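Local coordinates for leucyl aminopeptidase (Trypanosoma brucei brucei, PDB 5NTD), which probably removes amino-terminal residues, leucine among them, from peptides as an M17-family aminopeptidase that binds manganese and the inhibitor bestatin, at residues V270-T275 against L335-C340; V281-L286 against T392-I397; A385-S390 against S484-G489. All blocks are in the same frame, centred on the assembly; numbering follows the deposited sequence.

Interaction 1: residues V270-T275 against L335-C340; sequences VTLLYT and LSCTLC
The Tyr274 ring, the one aromatic group of this contact, meets Leu335 obliquely, CD2 lying 4.3 Å from Leu335 CD1, while its hydroxyl bonds to the backbone oxygen of Gln331. Around it runs an antiparallel strand pair in the mixed sheet of the M17 catalytic domain, joined by its backbone N-H and C=O groups. Val270, Leu272 and Tyr274 form hydrogen-bonded pairs with Leu339, Cys337 and Leu335, each through two N-H to O=C bonds. The shortest of the six runs from Leu339 N to Val270 O, at 2.7 Å. In the intervening non-hydrogen-bonded pairs the CA-H groups of Thr271, Leu273, Ser336 and Thr338 approach carbonyl oxygens of the opposite strand.

Alternation sorts the side chains onto two faces. Val270, Leu272, Tyr274, Leu335, Cys337 and Leu339 share one; there Val270 and Leu339 meet through their CB atoms at 4.1 Å, and helix 314-328 packs on Leu272, Leu335 and Cys337. Thr271, Leu273, Ser336 and Thr338 occupy the other, where His384 of helix 374-387 touches both threonines. Leu273 reaches across with CD2, 3.8 Å from Ser336 CB, and Ser336 OG bonds to Ser285 OG of the next strand. Both threonines hold OG1 anti to the carbonyl carbon (chi1 -61° in Thr271, -65° in Thr338), which brings the two hydroxyls together within the buried layer, Thr271 OG1 lying 2.9 Å from Thr338 OG1.

Interaction 2: residues V281-L286 against T392-I397; sequences VKKVSL and TPDVVI
Lys283 and Asp394 grip each other beside two parallel strands of the central catalytic-domain sheet. The backbone N of Lys283 donates to Asp394 OD2 at 2.9 Å, reaching the anti side of that oxygen and 27° out of the carboxylate plane. In return Lys283 O accepts two bonds, from Asp394 N at 2.7 Å and from Val395 N at 3.2 Å. Chi1 of -60° sets Asp394 CG anti to the carbonyl carbon and beside its own backbone N. One residue thus meets Lys283 through both backbone and side chain, just ahead of strand 395-400.

Farther along, the parallel register takes over: Ser285 N bonds to Val395 O, and Ile397 N to Ser285 O. Side chains of Val284, Leu286, Val395 and Ile397 fill one face. There Leu286 and Ile397 lie side by side, pointing the same way, with Leu286 CD2 3.9 Å from Ile397 CB, while Val284 CG1 comes within 4.0 Å of Ile397 CD1. Tyr517 of helix 511-519 packs on Val395 and Ile397, and Phe518 on Leu286.

The opposite face carries Ser285 and Val396, against which Ala385 and Thr386 of helix 374-387 pack. Phe487, from the loop ahead of strand 490-495, also touches Val396 there. Ser285 OG, whose polar partner is Ser336 of the adjoining strand, rests against the ring of Pro393, 3.4 Å from both Pro393 CB and Pro393 CG.

Interaction 3: residues A385-S390 against S484-G489; sequences ATNELS and SPKFTG
Thr386 and Asn387, in the last turn of helix 374-387, supply the polar groups that receive residues 484-489. Hydrogen bonds come first. Ser484 N donates to Thr386 OG1 at 2.9 Å, nearly straight at 163°. Thr386 holds that hydroxyl between its backbone N and carbonyl carbon (chi1 54°), where it also bonds to Val382 O one turn back in the helix. Beside this bond, Ser484 OG gives its proton to Asn387 OD1 at 2.7 Å, approaching 16° from the plane of the amide carbonyl. The same OG accepts from Lys486 N, 3.1 Å away, so it is gripped as donor and acceptor at once. The other branch of the Asn387 amide, ND2, donates to Glu388 OE1 at 2.8 Å, with OE1 in the plane of the amide and the donor on the anti side of the carboxylate, out of its plane; bonds from both ends therefore limit rotation of the amide.

Lys486 adds a weak bond. Its extended chain crosses the Asn387 side chain at about a right angle, CE passing 3.4 Å from Asn387 OD1, and NZ ends in a weak bond to Asn387 O.

Carbon packing is led by Thr386 and Phe487. The methyl CG2 of Thr386 meets the ring obliquely, 3.8 Å from Phe487 CG, while Gly489 N sits over the centre of one face of that ring. Both residues also touch Val396 of strand 395-400. The loop side of the contact combines two classic forms, a type I beta turn from Ser484 to Phe487, closed by Phe487 N to Ser484 O, and an ST turn made by Ser484 OG.

In the fold
The three contacts show how hydrogen bonding changes with position in one alpha/beta domain. Interactions 1 and 2 are both sheet pairings, antiparallel and parallel respectively, and their strands 334-344 and 283-291 are themselves neighbours, so the two lie in one sheet with a serine pair between them. Interaction 3 joins no strands: it ties the end of helix 374-387 to a loop, and side chains replace the backbone as main bonding partners. That helix packs against the sheet of both other contacts, with Leu389 just beyond it touching Ser336 and with Thr386 reaching Val396, as does Phe487 of the loop. All three are largely buried, but interaction 3 includes an exposed lysine, and interaction 2 has partly exposed charged residues (Lys282, Lys283, Asp394) at one end.

Interaction 1: residues V270-T275 against L335-C340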
loop_
_atom_site.group_PDB
_atom_site.type_symbol
_atom_site.label_atom_id
_atom_site.label_comp_id
_atom_site.label_asym_id
_atom_site.label_seq_id
_atom_site.Cartn_x
_atom_site.Cartn_y
_atom_site.Cartn_z
ATOM N N VAL G 270 26.283 -10.920 -26.804
ATOM C CA VAL G 270 27.626 -11.458 -26.863
ATOM C C VAL G 270 27.590 -12.983 -26.991
ATOM O O VAL G 270 27.131 -13.673 -26.082
ATOM C CB VAL G 270 28.425 -11.089 -25.634
ATOM C CG1 VAL G 270 29.835 -11.651 -25.704
ATOM C CG2 VAL G 270 28.492 -9.590 -25.474
ATOM N N THR G 271 28.091 -13.500 -28.104
ATOM C CA THR G 271 28.108 -14.934 -28.317
ATOM C C THR G 271 29.535 -15.465 -28.372
ATOM O O THR G 271 30.373 -14.982 -29.126
ATOM C CB THR G 271 27.329 -15.349 -29.575
ATOM O OG1 THR G 271 25.943 -14.963 -29.448
ATOM C CG2 THR G 271 27.374 -16.851 -29.769
ATOM N N LEU G 272 29.773 -16.489 -27.576
ATOM C CA LEU G 272 31.058 -17.160 -27.477
ATOM C C LEU G 272 30.934 -18.574 -28.061
ATOM O O LEU G 272 29.904 -19.224 -27.878
ATOM C CB LEU G 272 31.542 -17.260 -26.032
ATOM C CG LEU G 272 31.324 -15.999 -25.205
ATOM C CD1 LEU G 272 31.779 -16.233 -23.773
ATOM C CD2 LEU G 272 32.079 -14.835 -25.796
ATOM N N LEU G 273 31.980 -19.017 -28.773
ATOM C CA LEU G 273 31.993 -20.358 -29.409
ATOM C C LEU G 273 33.169 -21.169 -29.008
ATOM O O LEU G 273 34.292 -20.725 -29.037
ATOM C CB LEU G 273 31.993 -20.272 -30.911
ATOM C CG LEU G 273 30.738 -19.675 -31.535
ATOM C CD1 LEU G 273 31.006 -19.342 -33.009
ATOM C CD2 LEU G 273 29.563 -20.654 -31.413
ATOM N N TYR G 274 32.875 -22.403 -28.669
ATOM C CA TYR G 274 33.896 -23.397 -28.401
ATOM C C TYR G 274 33.537 -24.683 -29.128
ATOM O O TYR G 274 32.446 -25.248 -28.959
ATOM C CB TYR G 274 34.005 -23.660 -26.902
ATOM C CG TYR G 274 34.693 -24.950 -26.527
ATOM C CD1 TYR G 274 36.071 -25.109 -26.697
ATOM C CD2 TYR G 274 33.969 -25.998 -25.957
ATOM C CE1 TYR G 274 36.695 -26.280 -26.319
ATOM C CE2 TYR G 274 34.579 -27.181 -25.577
ATOM C CZ TYR G 274 35.938 -27.313 -25.756
ATOM O OH TYR G 274 36.530 -28.491 -25.377
ATOM N N THR G 275 34.472 -25.138 -29.946
ATOM C CA THR G 275 34.346 -26.444 -30.625
ATOM C C THR G 275 35.514 -27.293 -30.193
ATOM O O THR G 275 36.654 -26.923 -30.437
ATOM C CB THR G 275 34.333 -26.266 -32.150
ATOM O OG1 THR G 275 33.264 -25.374 -32.486
ATOM C CG2 THR G 275 34.092 -27.609 -32.871
ATOM N N LEU G 335 29.919 -25.936 -27.835
ATOM C CA LEU G 335 29.160 -24.923 -27.104
ATOM C C LEU G 335 29.072 -23.606 -27.799
ATOM O O LEU G 335 30.068 -23.101 -28.311
ATOM C CB LEU G 335 29.812 -24.629 -25.737
ATOM C CG LEU G 335 29.731 -25.714 -24.671
ATOM C CD1 LEU G 335 30.541 -25.280 -23.467
ATOM C CD2 LEU G 335 28.285 -25.961 -24.275
ATOM N N SER G 336 27.882 -23.032 -27.763
ATOM C CA SER G 336 27.724 -21.554 -27.902
ATOM C C SER G 336 27.272 -21.038 -26.543
ATOM O O SER G 336 26.627 -21.744 -25.778
ATOM C CB SER G 336 26.725 -21.160 -28.971
ATOM O OG SER G 336 25.426 -21.630 -28.647
ATOM N N CYS G 337 27.681 -19.835 -26.247
ATOM C CA CYS G 337 27.301 -19.157 -25.006
ATOM C C CYS G 337 26.946 -17.722 -25.326
ATOM O O CYS G 337 27.787 -16.906 -25.672
ATOM C CB CYS G 337 28.426 -19.181 -23.988
ATOM S SG CYS G 337 28.018 -18.290 -22.458
ATOM N N THR G 338 25.655 -17.457 -25.262
ATOM C CA THR G 338 25.109 -16.145 -25.646
ATOM C C THR G 338 24.719 -15.385 -24.372
ATOM O O THR G 338 23.851 -15.801 -23.612
ATOM C CB THR G 338 23.940 -16.290 -26.629
ATOM O OG1 THR G 338 24.427 -16.844 -27.863
ATOM C CG2 THR G 338 23.291 -14.940 -26.918
ATOM N N LEU G 339 25.396 -14.276 -24.161
ATOM C CA LEU G 339 25.144 -13.391 -23.026
ATOM C C LEU G 339 24.231 -12.254 -23.479
ATOM O O LEU G 339 24.556 -11.496 -24.387
ATOM C CB LEU G 339 26.424 -12.808 -22.479
ATOM C CG LEU G 339 27.536 -13.810 -22.179
ATOM C CD1 LEU G 339 28.763 -13.035 -21.722
ATOM C CD2 LEU G 339 27.129 -14.827 -21.126
ATOM N N CYS G 340 23.073 -12.168 -22.835
ATOM C CA CYS G 340 22.083 -11.153 -23.162
ATOM C C CYS G 340 22.295 -10.009 -22.192
ATOM O O CYS G 340 21.695 -9.958 -21.111
ATOM C CB CYS G 340 20.672 -11.708 -23.064
ATOM S SG CYS G 340 20.380 -13.183 -24.056
#

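Interaction 2: residues V281-L286 against T392-I397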
loop_
_atom_site.group_PDB
_atom_site.type_symbol
_atom_site.label_atom_id
_atom_site.label_comp_id
_atom_site.label_asym_id
_atom_site.label_seq_id
_atom_site.Cartn_x
_atom_site.Cartn_y
_atom_site.Cartn_z
ATOM N N VAL G 281 30.234 -34.848 -28.269
ATOM C CA VAL G 281 29.163 -35.776 -27.817
ATOM C C VAL G 281 27.770 -35.151 -28.010
ATOM O O VAL G 281 26.773 -35.826 -27.989
ATOM C CB VAL G 281 29.320 -36.248 -26.343
ATOM C CG1 VAL G 281 30.639 -36.943 -26.126
ATOM C CG2 VAL G 281 29.181 -35.099 -25.345
ATOM N N LYS G 282 27.750 -33.825 -28.115
ATOM C CA LYS G 282 26.531 -33.021 -28.196
ATOM C C LYS G 282 26.853 -31.616 -28.620
ATOM O O LYS G 282 27.922 -31.085 -28.348
ATOM C CB LYS G 282 25.844 -32.939 -26.803
ATOM C CG LYS G 282 24.320 -32.890 -26.801
ATOM C CD LYS G 282 23.765 -34.184 -27.359
ATOM C CE LYS G 282 22.820 -34.867 -26.412
ATOM N NZ LYS G 282 22.550 -36.230 -26.937
ATOM N N LYS G 283 25.879 -30.991 -29.238
ATOM C CA LYS G 283 25.937 -29.532 -29.495
ATOM C C LYS G 283 24.939 -28.809 -28.582
ATOM O O LYS G 283 23.718 -29.041 -28.648
ATOM C CB LYS G 283 25.638 -29.212 -30.952
ATOM C CG LYS G 283 26.484 -29.995 -31.935
ATOM C CD LYS G 283 26.338 -29.416 -33.339
ATOM C CE LYS G 283 26.470 -30.456 -34.446
ATOM N NZ LYS G 283 25.113 -30.723 -35.030
ATOM N N VAL G 284 25.476 -27.933 -27.743
ATOM C CA VAL G 284 24.689 -27.255 -26.730
ATOM C C VAL G 284 24.862 -25.756 -26.863
ATOM O O VAL G 284 25.962 -25.252 -26.887
ATOM C CB VAL G 284 25.085 -27.682 -25.306
ATOM C CG1 VAL G 284 24.214 -26.989 -24.283
ATOM C CG2 VAL G 284 24.959 -29.176 -25.136
ATOM N N SER G 285 23.739 -25.059 -26.902
ATOM C CA SER G 285 23.698 -23.581 -26.870
ATOM C C SER G 285 23.235 -23.091 -25.517
ATOM O O SER G 285 22.153 -23.452 -25.039
ATOM C CB SER G 285 22.797 -23.015 -27.932
ATOM O OG SER G 285 23.374 -23.155 -29.219
ATOM N N LEU G 286 24.077 -22.284 -24.906
ATOM C CA LEU G 286 23.783 -21.668 -23.630
ATOM C C LEU G 286 23.322 -20.248 -23.875
ATOM O O LEU G 286 23.912 -19.529 -24.678
ATOM C CB LEU G 286 25.005 -21.627 -22.713
ATOM C CG LEU G 286 25.708 -22.966 -22.486
ATOM C CD1 LEU G 286 27.002 -22.762 -21.701
ATOM C CD2 LEU G 286 24.815 -23.943 -21.731
ATOM N N THR G 392 23.200 -25.890 -35.555
ATOM C CA THR G 392 21.916 -25.931 -34.841
ATOM C C THR G 392 22.104 -26.803 -33.613
ATOM O O THR G 392 22.505 -27.937 -33.738
ATOM C CB THR G 392 20.789 -26.512 -35.705
ATOM O OG1 THR G 392 20.653 -25.713 -36.889
ATOM C CG2 THR G 392 19.432 -26.467 -34.970
ATOM N N PRO G 393 21.795 -26.279 -32.403
ATOM C CA PRO G 393 22.069 -27.057 -31.217
ATOM C C PRO G 393 21.093 -28.181 -31.018
ATOM O O PRO G 393 19.967 -28.126 -31.478
ATOM C CB PRO G 393 21.906 -26.038 -30.096
ATOM C CG PRO G 393 20.932 -25.058 -30.622
ATOM C CD PRO G 393 21.292 -24.935 -32.064
ATOM N N ASP G 394 21.569 -29.202 -30.325
ATOM C CA ASP G 394 20.740 -30.325 -29.910
ATOM C C ASP G 394 19.954 -29.946 -28.673
ATOM O O ASP G 394 18.881 -30.483 -28.421
ATOM C CB ASP G 394 21.592 -31.561 -29.577
ATOM C CG ASP G 394 22.424 -32.041 -30.774
ATOM O OD1 ASP G 394 21.855 -32.173 -31.884
ATOM O OD2 ASP G 394 23.653 -32.235 -30.584
ATOM N N VAL G 395 20.574 -29.105 -27.871
ATOM C CA VAL G 395 20.041 -28.720 -26.577
ATOM C C VAL G 395 20.267 -27.241 -26.401
ATOM O O VAL G 395 21.353 -26.741 -26.644
ATOM C CB VAL G 395 20.734 -29.445 -25.408
ATOM C CG1 VAL G 395 20.150 -29.000 -24.079
ATOM C CG2 VAL G 395 20.589 -30.948 -25.545
ATOM N N VAL G 396 19.227 -26.556 -25.944
ATOM C CA VAL G 396 19.327 -25.139 -25.558
ATOM C C VAL G 396 19.088 -25.041 -24.059
ATOM O O VAL G 396 18.096 -25.555 -23.550
ATOM C CB VAL G 396 18.314 -24.252 -26.253
ATOM C CG1 VAL G 396 18.372 -22.827 -25.712
ATOM C CG2 VAL G 396 18.571 -24.225 -27.730
ATOM N N ILE G 397 20.032 -24.403 -23.372
ATOM C CA ILE G 397 19.908 -24.165 -21.942
ATOM C C ILE G 397 19.927 -22.680 -21.721
ATOM O O ILE G 397 20.914 -22.002 -22.055
ATOM C CB ILE G 397 21.046 -24.775 -21.119
ATOM C CG1 ILE G 397 21.161 -26.270 -21.373
ATOM C CG2 ILE G 397 20.832 -24.525 -19.624
ATOM C CD1 ILE G 397 22.394 -26.889 -20.743
HETATM O O HOH W 1 24.327 -28.362 -37.310
#

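Interaction 3: residues A385-S390 against S484-G489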
loop_
_atom_site.group_PDB
_atom_site.type_symbol
_atom_site.label_atom_id
_atom_site.label_comp_id
_atom_site.label_asym_id
_atom_site.label_seq_id
_atom_site.Cartn_x
_atom_site.Cartn_y
_atom_site.Cartn_z
ATOM N N ALA G 385 20.485 -18.148 -30.857
ATOM C CA ALA G 385 21.187 -19.433 -30.692
ATOM C C ALA G 385 20.633 -20.494 -31.631
ATOM O O ALA G 385 21.393 -21.290 -32.170
ATOM C CB ALA G 385 21.118 -19.933 -29.260
ATOM N N THR G 386 19.338 -20.498 -31.809
ATOM C CA THR G 386 18.681 -21.576 -32.564
ATOM C C THR G 386 18.526 -21.274 -34.061
ATOM O O THR G 386 18.129 -22.144 -34.827
ATOM C CB THR G 386 17.288 -21.927 -32.006
ATOM O OG1 THR G 386 16.488 -20.745 -31.937
ATOM C CG2 THR G 386 17.438 -22.535 -30.647
ATOM N N ASN G 387 18.825 -20.056 -34.454
ATOM C CA ASN G 387 18.632 -19.640 -35.844
ATOM C C ASN G 387 19.827 -19.012 -36.539
ATOM O O ASN G 387 19.942 -19.116 -37.747
ATOM C CB ASN G 387 17.488 -18.636 -35.962
ATOM C CG ASN G 387 16.854 -18.631 -37.356
ATOM O OD1 ASN G 387 16.121 -19.541 -37.711
ATOM N ND2 ASN G 387 17.142 -17.602 -38.133
ATOM N N GLU G 388 20.693 -18.352 -35.799
ATOM C CA GLU G 388 21.712 -17.492 -36.409
ATOM C C GLU G 388 23.128 -18.008 -36.328
ATOM O O GLU G 388 24.063 -17.331 -36.751
ATOM C CB GLU G 388 21.681 -16.112 -35.779
ATOM C CG GLU G 388 20.335 -15.446 -35.869
ATOM C CD GLU G 388 19.952 -15.078 -37.270
ATOM O OE1 GLU G 388 18.824 -15.448 -37.608
ATOM O OE2 GLU G 388 20.710 -14.402 -38.026
ATOM N N LEU G 389 23.317 -19.178 -35.743
ATOM C CA LEU G 389 24.699 -19.716 -35.569
ATOM C C LEU G 389 25.064 -20.631 -36.729
ATOM O O LEU G 389 24.227 -21.000 -37.538
ATOM C CB LEU G 389 24.857 -20.464 -34.225
ATOM C CG LEU G 389 24.516 -19.644 -32.995
ATOM C CD1 LEU G 389 24.771 -20.466 -31.742
ATOM C CD2 LEU G 389 25.310 -18.343 -32.936
ATOM N N SER G 390 26.332 -20.977 -36.792
ATOM C CA SER G 390 26.841 -21.889 -37.871
ATOM C C SER G 390 26.445 -23.351 -37.652
ATOM O O SER G 390 26.642 -24.167 -38.520
ATOM C CB SER G 390 28.353 -21.821 -37.984
ATOM O OG SER G 390 28.924 -22.090 -36.706
ATOM N N SER G 484 13.634 -20.825 -32.675
ATOM C CA SER G 484 13.522 -21.002 -34.146
ATOM C C SER G 484 12.769 -22.278 -34.485
ATOM O O SER G 484 12.925 -23.270 -33.791
ATOM C CB SER G 484 14.898 -21.073 -34.787
ATOM O OG SER G 484 14.798 -21.286 -36.197
ATOM N N PRO G 485 11.945 -22.256 -35.545
ATOM C CA PRO G 485 11.361 -23.494 -36.076
ATOM C C PRO G 485 12.404 -24.540 -36.541
ATOM O O PRO G 485 12.133 -25.723 -36.527
ATOM C CB PRO G 485 10.565 -23.011 -37.282
ATOM C CG PRO G 485 10.318 -21.570 -37.047
ATOM C CD PRO G 485 11.487 -21.069 -36.279
ATOM N N LYS G 486 13.597 -24.075 -36.889
ATOM C CA LYS G 486 14.736 -24.967 -37.230
ATOM C C LYS G 486 15.168 -25.858 -36.062
ATOM O O LYS G 486 15.864 -26.852 -36.248
ATOM C CB LYS G 486 15.976 -24.174 -37.605
ATOM C CG LYS G 486 15.870 -23.346 -38.853
ATOM C CD LYS G 486 17.216 -22.636 -39.028
ATOM C CE LYS G 486 17.201 -21.598 -40.137
ATOM N NZ LYS G 486 18.461 -20.803 -40.111
ATOM N N PHE G 487 14.797 -25.463 -34.849
ATOM C CA PHE G 487 15.203 -26.194 -33.643
ATOM C C PHE G 487 14.129 -27.186 -33.263
ATOM O O PHE G 487 12.970 -26.837 -33.152
ATOM C CB PHE G 487 15.506 -25.232 -32.510
ATOM C CG PHE G 487 15.798 -25.900 -31.204
ATOM C CD1 PHE G 487 17.033 -26.457 -30.969
ATOM C CD2 PHE G 487 14.841 -25.955 -30.214
ATOM C CE1 PHE G 487 17.310 -27.061 -29.756
ATOM C CE2 PHE G 487 15.101 -26.554 -29.006
ATOM C CZ PHE G 487 16.336 -27.112 -28.772
ATOM N N THR G 488 14.545 -28.427 -33.073
ATOM C CA THR G 488 13.638 -29.514 -32.676
ATOM C C THR G 488 14.154 -30.326 -31.473
ATOM O O THR G 488 13.692 -31.428 -31.197
ATOM C CB THR G 488 13.430 -30.492 -33.841
ATOM O OG1 THR G 488 14.693 -31.073 -34.151
ATOM C CG2 THR G 488 12.867 -29.781 -35.072
ATOM N N GLY G 489 15.108 -29.756 -30.750
ATOM C CA GLY G 489 15.773 -30.469 -29.644
ATOM C C GLY G 489 15.198 -30.170 -28.288
ATOM O O GLY G 489 14.080 -29.683 -28.144
#